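Local coordinates for protein beta-fructofuranosidase (PDB 6NOB) that probably hydrolyses beta-fructofuranosides such as sucrose, as a member of glycoside hydrolase family 32, at residues Q16-A21 against R52-I57; F20-G25 against V73-Y78; R581-F586 against V594-G599. All coordinates share one frame; numbering follows the deposited sequence. Where two conformers were deposited one is given.

Interaction 1. Residues Q16-A21 against R52-I57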
loop_
_atom_site.group_PDB
_atom_site.type_symbol
_atom_site.label_atom_id
_atom_site.label_comp_id
_atom_site.label_asym_id
_atom_site.label_seq_id
_atom_site.Cartn_x
_atom_site.Cartn_y
_atom_site.Cartn_z
ATOM N N GLN A 16 21.286 -6.406 19.145
ATOM C CA GLN A 16 20.759 -7.555 18.428
ATOM C C GLN A 16 21.001 -7.378 16.938
ATOM O O GLN A 16 20.850 -6.276 16.404
ATOM C CB GLN A 16 19.266 -7.722 18.721
ATOM C CG GLN A 16 18.610 -8.920 18.075
ATOM C CD GLN A 16 17.160 -9.055 18.493
ATOM O OE1 GLN A 16 16.854 -9.157 19.681
ATOM N NE2 GLN A 16 16.257 -9.038 17.520
ATOM N N LEU A 17 21.380 -8.469 16.275
ATOM C CA LEU A 17 21.626 -8.485 14.838
ATOM C C LEU A 17 20.640 -9.442 14.190
ATOM O O LEU A 17 20.626 -10.637 14.510
ATOM C CB LEU A 17 23.066 -8.901 14.528
ATOM C CG LEU A 17 23.422 -9.099 13.053
ATOM C CD1 LEU A 17 23.335 -7.785 12.287
ATOM C CD2 LEU A 17 24.806 -9.710 12.917
ATOM N N ASP A 18 19.819 -8.924 13.282
ATOM C CA ASP A 18 18.791 -9.704 12.608
ATOM C C ASP A 18 19.220 -9.991 11.175
ATOM O O ASP A 18 19.589 -9.071 10.438
ATOM C CB ASP A 18 17.451 -8.968 12.626
ATOM C CG ASP A 18 16.809 -8.964 13.998
ATOM O OD1 ASP A 18 17.244 -8.172 14.860
ATOM O OD2 ASP A 18 15.866 -9.755 14.210
ATOM N N LEU A 19 19.173 -11.263 10.785
ATOM C CA LEU A 19 19.561 -11.686 9.446
ATOM C C LEU A 19 18.486 -12.593 8.870
ATOM O O LEU A 19 18.069 -13.555 9.520
ATOM C CB LEU A 19 20.910 -12.415 9.464
ATOM C CG LEU A 19 22.086 -11.687 10.117
ATOM C CD1 LEU A 19 23.318 -12.573 10.123
ATOM C CD2 LEU A 19 22.374 -10.371 9.407
ATOM N N PHE A 20 18.045 -12.287 7.652
ATOM C CA PHE A 20 17.083 -13.112 6.925
ATOM C C PHE A 20 17.862 -13.887 5.867
ATOM O O PHE A 20 18.237 -13.340 4.827
ATOM C CB PHE A 20 15.980 -12.251 6.320
ATOM C CG PHE A 20 15.109 -11.582 7.348
ATOM C CD1 PHE A 20 15.530 -10.427 7.988
ATOM C CD2 PHE A 20 13.877 -12.116 7.686
ATOM C CE1 PHE A 20 14.736 -9.813 8.941
ATOM C CE2 PHE A 20 13.076 -11.507 8.638
ATOM C CZ PHE A 20 13.509 -10.356 9.268
ATOM N N ALA A 21 18.110 -15.164 6.143
ATOM C CA ALA A 21 19.039 -15.972 5.370
ATOM C C ALA A 21 18.309 -17.044 4.570
ATOM O O ALA A 21 17.286 -17.584 5.001
ATOM C CB ALA A 21 20.074 -16.632 6.285
ATOM N N ARG A 52 14.722 -21.194 4.548
ATOM C CA ARG A 52 14.903 -19.799 4.918
ATOM C C ARG A 52 14.699 -19.676 6.420
ATOM O O ARG A 52 13.896 -20.402 7.011
ATOM C CB ARG A 52 13.928 -18.877 4.169
ATOM C CG ARG A 52 14.276 -18.675 2.704
ATOM C CD ARG A 52 13.164 -17.968 1.945
ATOM N NE ARG A 52 13.566 -17.661 0.575
ATOM C CZ ARG A 52 12.729 -17.281 -0.386
ATOM N NH1 ARG A 52 11.433 -17.158 -0.130
ATOM N NH2 ARG A 52 13.186 -17.023 -1.605
ATOM N N HIS A 53 15.438 -18.759 7.039
ATOM C CA HIS A 53 15.348 -18.586 8.481
ATOM C C HIS A 53 15.716 -17.159 8.856
ATOM O O HIS A 53 16.655 -16.581 8.302
ATOM C CB HIS A 53 16.254 -19.579 9.222
ATOM C CG HIS A 53 16.135 -19.511 10.714
ATOM N ND1 HIS A 53 15.114 -20.123 11.410
ATOM C CD2 HIS A 53 16.910 -18.902 11.643
ATOM C CE1 HIS A 53 15.265 -19.895 12.703
ATOM N NE2 HIS A 53 16.346 -19.155 12.872
ATOM N N HIS A 54 14.966 -16.605 9.804
ATOM C CA HIS A 54 15.236 -15.285 10.361
ATOM C C HIS A 54 16.050 -15.471 11.636
ATOM O O HIS A 54 15.532 -15.963 12.643
ATOM C CB HIS A 54 13.927 -14.546 10.632
ATOM C CG HIS A 54 14.086 -13.267 11.399
ATOM N ND1 HIS A 54 13.020 -12.621 11.989
ATOM C CD2 HIS A 54 15.177 -12.508 11.662
ATOM C CE1 HIS A 54 13.448 -11.525 12.589
ATOM N NE2 HIS A 54 14.753 -11.434 12.408
ATOM N N PHE A 55 17.324 -15.087 11.587
ATOM C CA PHE A 55 18.205 -15.154 12.744
ATOM C C PHE A 55 18.103 -13.873 13.559
ATOM O O PHE A 55 18.009 -12.775 13.004
ATOM C CB PHE A 55 19.660 -15.359 12.318
ATOM C CG PHE A 55 19.931 -16.683 11.669
ATOM C CD1 PHE A 55 20.289 -17.781 12.432
ATOM C CD2 PHE A 55 19.854 -16.824 10.295
ATOM C CE1 PHE A 55 20.550 -19.000 11.837
ATOM C CE2 PHE A 55 20.115 -18.040 9.694
ATOM C CZ PHE A 55 20.464 -19.129 10.467
ATOM N N SER A 56 18.126 -14.023 14.881
ATOM C CA SER A 56 18.233 -12.898 15.805
ATOM C C SER A 56 19.355 -13.230 16.777
ATOM O O SER A 56 19.200 -14.105 17.634
ATOM C CB SER A 56 16.917 -12.644 16.540
ATOM O OG SER A 56 16.130 -11.689 15.849
ATOM N N ILE A 57 20.486 -12.545 16.635
ATOM C CA ILE A 57 21.715 -12.891 17.338
ATOM C C ILE A 57 22.079 -11.755 18.281
ATOM O O ILE A 57 22.115 -10.588 17.873
ATOM C CB ILE A 57 22.862 -13.174 16.351
ATOM C CG1 ILE A 57 22.454 -14.272 15.370
ATOM C CG2 ILE A 57 24.127 -13.559 17.100
ATOM C CD1 ILE A 57 23.228 -14.253 14.071
#

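Interaction 2. Residues F20-G25 against V73-Y78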
loop_
_atom_site.group_PDB
_atom_site.type_symbol
_atom_site.label_atom_id
_atom_site.label_comp_id
_atom_site.label_asym_id
_atom_site.label_seq_id
_atom_site.Cartn_x
_atom_site.Cartn_y
_atom_site.Cartn_z
ATOM N N PHE A 20 18.045 -12.287 7.652
ATOM C CA PHE A 20 17.083 -13.112 6.925
ATOM C C PHE A 20 17.862 -13.887 5.867
ATOM O O PHE A 20 18.237 -13.340 4.827
ATOM C CB PHE A 20 15.980 -12.251 6.320
ATOM C CG PHE A 20 15.109 -11.582 7.348
ATOM C CD1 PHE A 20 15.530 -10.427 7.988
ATOM C CD2 PHE A 20 13.877 -12.116 7.686
ATOM C CE1 PHE A 20 14.736 -9.813 8.941
ATOM C CE2 PHE A 20 13.076 -11.507 8.638
ATOM C CZ PHE A 20 13.509 -10.356 9.268
ATOM N N ALA A 21 18.110 -15.164 6.143
ATOM C CA ALA A 21 19.039 -15.972 5.370
ATOM C C ALA A 21 18.309 -17.044 4.570
ATOM O O ALA A 21 17.286 -17.584 5.001
ATOM C CB ALA A 21 20.074 -16.632 6.285
ATOM N N GLU A 22 18.862 -17.349 3.400
ATOM C CA GLU A 22 18.349 -18.384 2.514
ATOM C C GLU A 22 19.390 -19.485 2.403
ATOM O O GLU A 22 20.571 -19.202 2.173
ATOM C CB GLU A 22 18.031 -17.810 1.129
ATOM C CG GLU A 22 17.220 -18.726 0.227
ATOM C CD GLU A 22 16.727 -18.016 -1.019
ATOM O OE1 GLU A 22 16.827 -16.771 -1.078
ATOM O OE2 GLU A 22 16.242 -18.701 -1.943
ATOM N N ARG A 23 18.958 -20.733 2.576
ATOM C CA ARG A 23 19.869 -21.858 2.414
ATOM C C ARG A 23 20.353 -21.930 0.971
ATOM O O ARG A 23 19.552 -21.923 0.033
ATOM C CB ARG A 23 19.180 -23.164 2.808
ATOM C CG ARG A 23 20.091 -24.376 2.744
ATOM C CD ARG A 23 19.351 -25.657 3.093
ATOM N NE ARG A 23 18.841 -25.655 4.463
ATOM C CZ ARG A 23 19.562 -25.988 5.529
ATOM N NH1 ARG A 23 20.831 -26.348 5.389
ATOM N NH2 ARG A 23 19.018 -25.961 6.736
ATOM N N CYS A 24 21.674 -21.988 0.797
ATOM C CA CYS A 24 22.293 -22.035 -0.521
ATOM C C CYS A 24 22.993 -23.349 -0.821
ATOM O O CYS A 24 23.110 -23.721 -1.991
ATOM C CB CYS A 24 23.304 -20.889 -0.672
ATOM S SG CYS A 24 23.631 -20.383 -2.375
ATOM N N GLY A 25 23.467 -24.058 0.207
ATOM C CA GLY A 25 24.160 -25.306 0.041
ATOM C C GLY A 25 23.326 -26.502 0.457
ATOM O O GLY A 25 22.102 -26.422 0.623
ATOM N N VAL A 73 22.921 -17.570 2.438
ATOM C CA VAL A 73 23.113 -16.231 1.895
ATOM C C VAL A 73 22.069 -15.313 2.519
ATOM O O VAL A 73 20.893 -15.678 2.624
ATOM C CB VAL A 73 23.024 -16.222 0.354
ATOM C CG1 VAL A 73 21.740 -16.895 -0.118
ATOM C CG2 VAL A 73 23.118 -14.808 -0.184
ATOM N N VAL A 74 22.501 -14.136 2.955
ATOM C CA VAL A 74 21.622 -13.183 3.620
ATOM C C VAL A 74 21.074 -12.211 2.585
ATOM O O VAL A 74 21.821 -11.697 1.745
ATOM C CB VAL A 74 22.370 -12.439 4.739
ATOM C CG1 VAL A 74 21.460 -11.423 5.407
ATOM C CG2 VAL A 74 22.911 -13.428 5.762
ATOM N N ARG A 75 19.762 -11.968 2.635
ATOM C CA ARG A 75 19.107 -11.031 1.734
ATOM C C ARG A 75 18.677 -9.739 2.407
ATOM O O ARG A 75 18.390 -8.763 1.707
ATOM C CB ARG A 75 17.870 -11.680 1.095
ATOM C CG ARG A 75 18.152 -12.984 0.375
ATOM C CD ARG A 75 19.119 -12.780 -0.777
ATOM N NE ARG A 75 19.335 -14.014 -1.522
ATOM C CZ ARG A 75 20.305 -14.185 -2.414
ATOM N NH1 ARG A 75 21.153 -13.199 -2.676
ATOM N NH2 ARG A 75 20.425 -15.345 -3.043
ATOM N N PHE A 76 18.638 -9.705 3.736
ATOM C CA PHE A 76 18.051 -8.601 4.477
ATOM C C PHE A 76 18.547 -8.688 5.911
ATOM O O PHE A 76 18.608 -9.780 6.483
ATOM C CB PHE A 76 16.519 -8.669 4.423
ATOM C CG PHE A 76 15.830 -7.356 4.676
ATOM C CD1 PHE A 76 15.694 -6.422 3.660
ATOM C CD2 PHE A 76 15.284 -7.072 5.919
ATOM C CE1 PHE A 76 15.047 -5.218 3.886
ATOM C CE2 PHE A 76 14.634 -5.872 6.150
ATOM C CZ PHE A 76 14.515 -4.943 5.133
ATOM N N GLY A 77 18.911 -7.544 6.483
ATOM C CA GLY A 77 19.432 -7.533 7.836
ATOM C C GLY A 77 19.374 -6.155 8.451
ATOM O O GLY A 77 19.264 -5.143 7.751
ATOM N N TYR A 78 19.450 -6.124 9.781
ATOM C CA TYR A 78 19.471 -4.856 10.497
ATOM C C TYR A 78 19.900 -5.089 11.939
ATOM O O TYR A 78 19.740 -6.188 12.478
ATOM C CB TYR A 78 18.102 -4.161 10.460
ATOM C CG TYR A 78 16.931 -5.039 10.848
ATOM C CD1 TYR A 78 16.619 -5.263 12.183
ATOM C CD2 TYR A 78 16.123 -5.623 9.880
ATOM C CE1 TYR A 78 15.545 -6.054 12.546
ATOM C CE2 TYR A 78 15.044 -6.421 10.233
ATOM C CZ TYR A 78 14.761 -6.631 11.569
ATOM O OH TYR A 78 13.693 -7.417 11.933
#

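Interaction 3. Residues R581-F586 against V594-G599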
loop_
_atom_site.group_PDB
_atom_site.type_symbol
_atom_site.label_atom_id
_atom_site.label_comp_id
_atom_site.label_asym_id
_atom_site.label_seq_id
_atom_site.Cartn_x
_atom_site.Cartn_y
_atom_site.Cartn_z
ATOM N N ARG A 581 -10.137 23.410 -13.263
ATOM C CA ARG A 581 -9.629 24.773 -13.168
ATOM C C ARG A 581 -8.364 24.837 -12.322
ATOM O O ARG A 581 -7.521 25.717 -12.525
ATOM C CB ARG A 581 -10.697 25.706 -12.596
ATOM C CG ARG A 581 -11.923 25.855 -13.477
ATOM C CD ARG A 581 -11.574 26.485 -14.816
ATOM N NE ARG A 581 -12.751 26.607 -15.670
ATOM C CZ ARG A 581 -13.175 25.661 -16.501
ATOM N NH1 ARG A 581 -14.260 25.858 -17.237
ATOM N NH2 ARG A 581 -12.513 24.516 -16.602
ATOM N N GLN A 582 -8.222 23.921 -11.369
ATOM C CA GLN A 582 -7.020 23.828 -10.549
ATOM C C GLN A 582 -6.340 22.492 -10.802
ATOM O O GLN A 582 -6.982 21.439 -10.730
ATOM C CB GLN A 582 -7.337 23.978 -9.059
ATOM C CG GLN A 582 -6.089 23.997 -8.187
ATOM C CD GLN A 582 -6.390 24.232 -6.720
ATOM O OE1 GLN A 582 -7.531 24.098 -6.274
ATOM N NE2 GLN A 582 -5.361 24.585 -5.959
ATOM N N VAL A 583 -5.045 22.540 -11.098
ATOM C CA VAL A 583 -4.220 21.350 -11.268
ATOM C C VAL A 583 -3.089 21.419 -10.252
ATOM O O VAL A 583 -2.280 22.356 -10.278
ATOM C CB VAL A 583 -3.664 21.234 -12.696
ATOM C CG1 VAL A 583 -2.726 20.041 -12.793
ATOM C CG2 VAL A 583 -4.799 21.111 -13.700
ATOM N N GLU A 584 -3.038 20.438 -9.356
ATOM C CA GLU A 584 -1.985 20.333 -8.356
ATOM C C GLU A 584 -1.186 19.066 -8.627
ATOM O O GLU A 584 -1.757 17.974 -8.698
ATOM C CB GLU A 584 -2.571 20.321 -6.941
ATOM C CG GLU A 584 -1.562 20.648 -5.862
ATOM C CD GLU A 584 -2.188 20.836 -4.491
ATOM O OE1 GLU A 584 -2.906 19.927 -4.023
ATOM O OE2 GLU A 584 -1.958 21.898 -3.878
ATOM N N VAL A 585 0.130 19.214 -8.784
ATOM C CA VAL A 585 0.994 18.129 -9.237
ATOM C C VAL A 585 2.109 17.906 -8.225
ATOM O O VAL A 585 2.806 18.853 -7.842
ATOM C CB VAL A 585 1.596 18.423 -10.624
ATOM C CG1 VAL A 585 2.459 17.259 -11.085
ATOM C CG2 VAL A 585 0.496 18.714 -11.632
ATOM N N PHE A 586 2.278 16.655 -7.800
ATOM C CA PHE A 586 3.455 16.202 -7.064
ATOM C C PHE A 586 4.188 15.203 -7.952
ATOM O O PHE A 586 3.668 14.113 -8.218
ATOM C CB PHE A 586 3.084 15.541 -5.736
ATOM C CG PHE A 586 2.454 16.463 -4.726
ATOM C CD1 PHE A 586 1.109 16.786 -4.801
ATOM C CD2 PHE A 586 3.199 16.967 -3.673
ATOM C CE1 PHE A 586 0.524 17.616 -3.863
ATOM C CE2 PHE A 586 2.621 17.801 -2.731
ATOM C CZ PHE A 586 1.280 18.125 -2.826
ATOM N N VAL A 594 -1.489 13.595 -9.037
ATOM C CA VAL A 594 -2.150 14.795 -9.536
ATOM C C VAL A 594 -3.505 14.927 -8.855
ATOM O O VAL A 594 -4.253 13.948 -8.752
ATOM C CB VAL A 594 -2.310 14.749 -11.066
ATOM C CG1 VAL A 594 -3.059 15.973 -11.562
ATOM C CG2 VAL A 594 -0.949 14.632 -11.739
ATOM N N PHE A 595 -3.822 16.138 -8.402
ATOM C CA PHE A 595 -5.095 16.438 -7.762
ATOM C C PHE A 595 -5.755 17.599 -8.490
ATOM O O PHE A 595 -5.135 18.651 -8.681
ATOM C CB PHE A 595 -4.891 16.752 -6.276
ATOM C CG PHE A 595 -4.237 15.632 -5.523
ATOM C CD1 PHE A 595 -2.856 15.547 -5.439
ATOM C CD2 PHE A 595 -5.003 14.638 -4.935
ATOM C CE1 PHE A 595 -2.253 14.504 -4.766
ATOM C CE2 PHE A 595 -4.406 13.593 -4.259
ATOM C CZ PHE A 595 -3.028 13.526 -4.173
ATOM N N LEU A 596 -7.002 17.403 -8.906
ATOM C CA LEU A 596 -7.730 18.380 -9.701
ATOM C C LEU A 596 -8.873 18.976 -8.892
ATOM O O LEU A 596 -9.537 18.271 -8.124
ATOM C CB LEU A 596 -8.277 17.742 -10.981
ATOM C CG LEU A 596 -7.255 17.000 -11.844
ATOM C CD1 LEU A 596 -7.892 16.526 -13.138
ATOM C CD2 LEU A 596 -6.061 17.891 -12.133
ATOM N N ASN A 597 -9.093 20.279 -9.073
ATOM C CA ASN A 597 -10.188 20.998 -8.421
ATOM C C ASN A 597 -10.176 20.783 -6.909
ATOM O O ASN A 597 -11.218 20.595 -6.277
ATOM C CB ASN A 597 -11.536 20.595 -9.020
ATOM C CG ASN A 597 -11.792 21.247 -10.365
ATOM O OD1 ASN A 597 -10.942 21.964 -10.892
ATOM N ND2 ASN A 597 -12.971 21.001 -10.927
ATOM N N GLY A 598 -8.980 20.808 -6.324
ATOM C CA GLY A 598 -8.851 20.645 -4.889
ATOM C C GLY A 598 -9.161 19.260 -4.375
ATOM O O GLY A 598 -9.491 19.106 -3.196
ATOM N N GLY A 599 -9.071 18.244 -5.225
ATOM C CA GLY A 599 -9.344 16.885 -4.822
ATOM C C GLY A 599 -10.636 16.300 -5.337
ATOM O O GLY A 599 -11.021 15.213 -4.889
#

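Interaction 1. Residues Q16-A21 against R52-I57
Leu17, Leu19 and Ala21 pair with Ile57, Phe55 and His53 at the margin of a small antiparallel sheet near the N-terminus, where strand 52-58 is the outermost strand and strand 16-23 lies next to it. Six backbone hydrogen bonds join these pairs, among them the short one from Phe55 N to Leu19 O at 2.7 Å. The face bearing these six residues is largely apolar. Here Ala21 CB touches the rim of the Phe55 ring at CE2, 3.7 Å away and close to its plane, while His53 CD2 stands over the centre of the same ring. Further along, Leu19 CD1 meets Ile57 CD1 at 4.3 Å. Val31 of strand 30-34 and His44 of strand 40-45 close over this face, so that two sheets pack as a sandwich.

The other face, with Asp18, Phe20, His54 and Ser56, is chemically different. The imidazole of His54, its CG anti to the backbone N (chi1 171°), stacks on the phenyl ring of Phe20, with centroids 3.9 Å apart and planes at 18°. The stack is offset: Phe20 CZ lies over the middle of the imidazole, whereas His54 CD2 falls toward the rim of the phenyl ring. At the imidazole edge, NE2 donates to the anti lone pair of Asp18 OD2 at 2.7 Å. The bond is somewhat bent, with an angle of 146° at the hydrogen. The second carboxylate oxygen, Asp18 OD1, accepts Gln16 NE2 on its syn side at 3.0 Å.

His54 ND1 is bonded in turn to Glu179. An imidazole held between two carboxylates in this way would probably be stabilised in its protonated form, with the stack and the two bonds together fixing its rotation.

Interaction 2. Residues F20-G25 against V73-Y78
Phe20, Val73 and Glu22 have the most surface buried where strand 16-23 runs beside strand 72-80. The Phe20 and Phe76 side chains lie side by side, pointing the same way, with their rings in an offset edge-to-face arrangement: the planes are 70° apart and the edge of Phe76 is turned to the Phe20 face, with Phe76 CD2 3.9 Å from Phe20 CD1. At its own rim, Phe20 CE1 reaches Tyr78 CE2 at 3.6 Å. An alanine in place of Phe20 would probably open a gap beside Phe76 and Tyr78 and leave the His54 ring without its stacking partner.

The backbone of Phe20 spans two residues, its N bonding to Phe76 O and its O receiving Arg75 N at 3.0 Å, a shift consistent with a beta bulge. Val73 and Glu22 are joined by a pair of backbone bonds. Val73 CG1, placed between the backbone N and the carbonyl carbon (chi1 52°), touches Glu22 CB at 4.0 Å, and Val73 CG2 lies over one face of the Arg75 guanidinium. At the guanidinium edge Glu22 OE1 makes a long salt bridge to Arg75 NE, 3.8 Å, while Arg75 NH1 binds Asn96.

Strand 16-23 is thus flanked by strands 52-58 and 72-80. Beyond the latter comes the short strand 91-92, whose Tyr92 meets Phe76 edge to face, and Tyr78 OH bonds to Val176 of a loop.

Interaction 3. Residues R581-F586 against V594-G599
Phe595 and Phe586 cross obliquely, and Phe586 CD1 arrives at the edge of the Phe595 ring, near its plane, 4.1 Å from Phe595 CE1. Pro489 touches both rings, Ala602 adds to the surroundings of Phe595, and Tyr521 meets the Phe586 ring edge to face. A third flat group, the Asn597 carboxamide, works as an acceptor: OD1 takes Arg581 N in its carbonyl plane at 2.9 Å, along a nearly straight bond, and Gln582 N more weakly at 3.4 Å. With CG anti to its own carbonyl carbon (chi1 -77°), Asn597 has CG beside its backbone N, and OD1 reaches the neighbouring strand. Its ND2 is held by Gln600 and by the carbonyl of Asp579, which should fix the flip of the amide.

Along the strands, Glu584 and Phe595 exchange two backbone bonds, and Asn597 N bonds to Gln582 O at 2.9 Å. The carboxylate of Glu584, on the same face as Phe595, is satisfied elsewhere, one oxygen by Tyr494 and the other by Tyr521. The opposite face is aliphatic: Val583 CG2 lies beside Leu596 CD2 at 3.8 Å, and Val585 CG2 faces Val594 CG2 at 4.3 Å. Met534, from strand 532-540 of another sheet, packs against Val583 and Val585.

After Leu596 the chain turns sharply. Asn597 and Gly598 both take left-handed backbone angles, and Gly599 N returns a bond to Leu596 O at 2.9 Å, close to a type I' beta turn with its customary Asn-Gly pair. The segments themselves belong to the beta hairpin of strands 582-588 and 591-596, in a six-stranded antiparallel sheet packed face to face on a second sheet, the C-terminal beta sandwich known from family 32 glycoside hydrolases.

Interactions 1 and 2 are two sides of one strand. They share Phe20 and Ala21 on strand 16-23, their centres lie 8 Å apart, and between them they join three adjacent strands of the N-terminal antiparallel sheet; Asp18 N probably bonds to Tyr78 O across the two. Interaction 3 follows much later along the chain, in the C-terminal sheet. Its centre is about 45 Å from that of interaction 1 and 44 Å from that of interaction 2, on the opposite side of the chain's centre. The intervening sequence includes the family 32 region, a five-bladed beta propeller in this family, so interactions 1 and 2 belong to an N-terminal all-beta part and interaction 3 to the C-terminal sandwich, without direct contact.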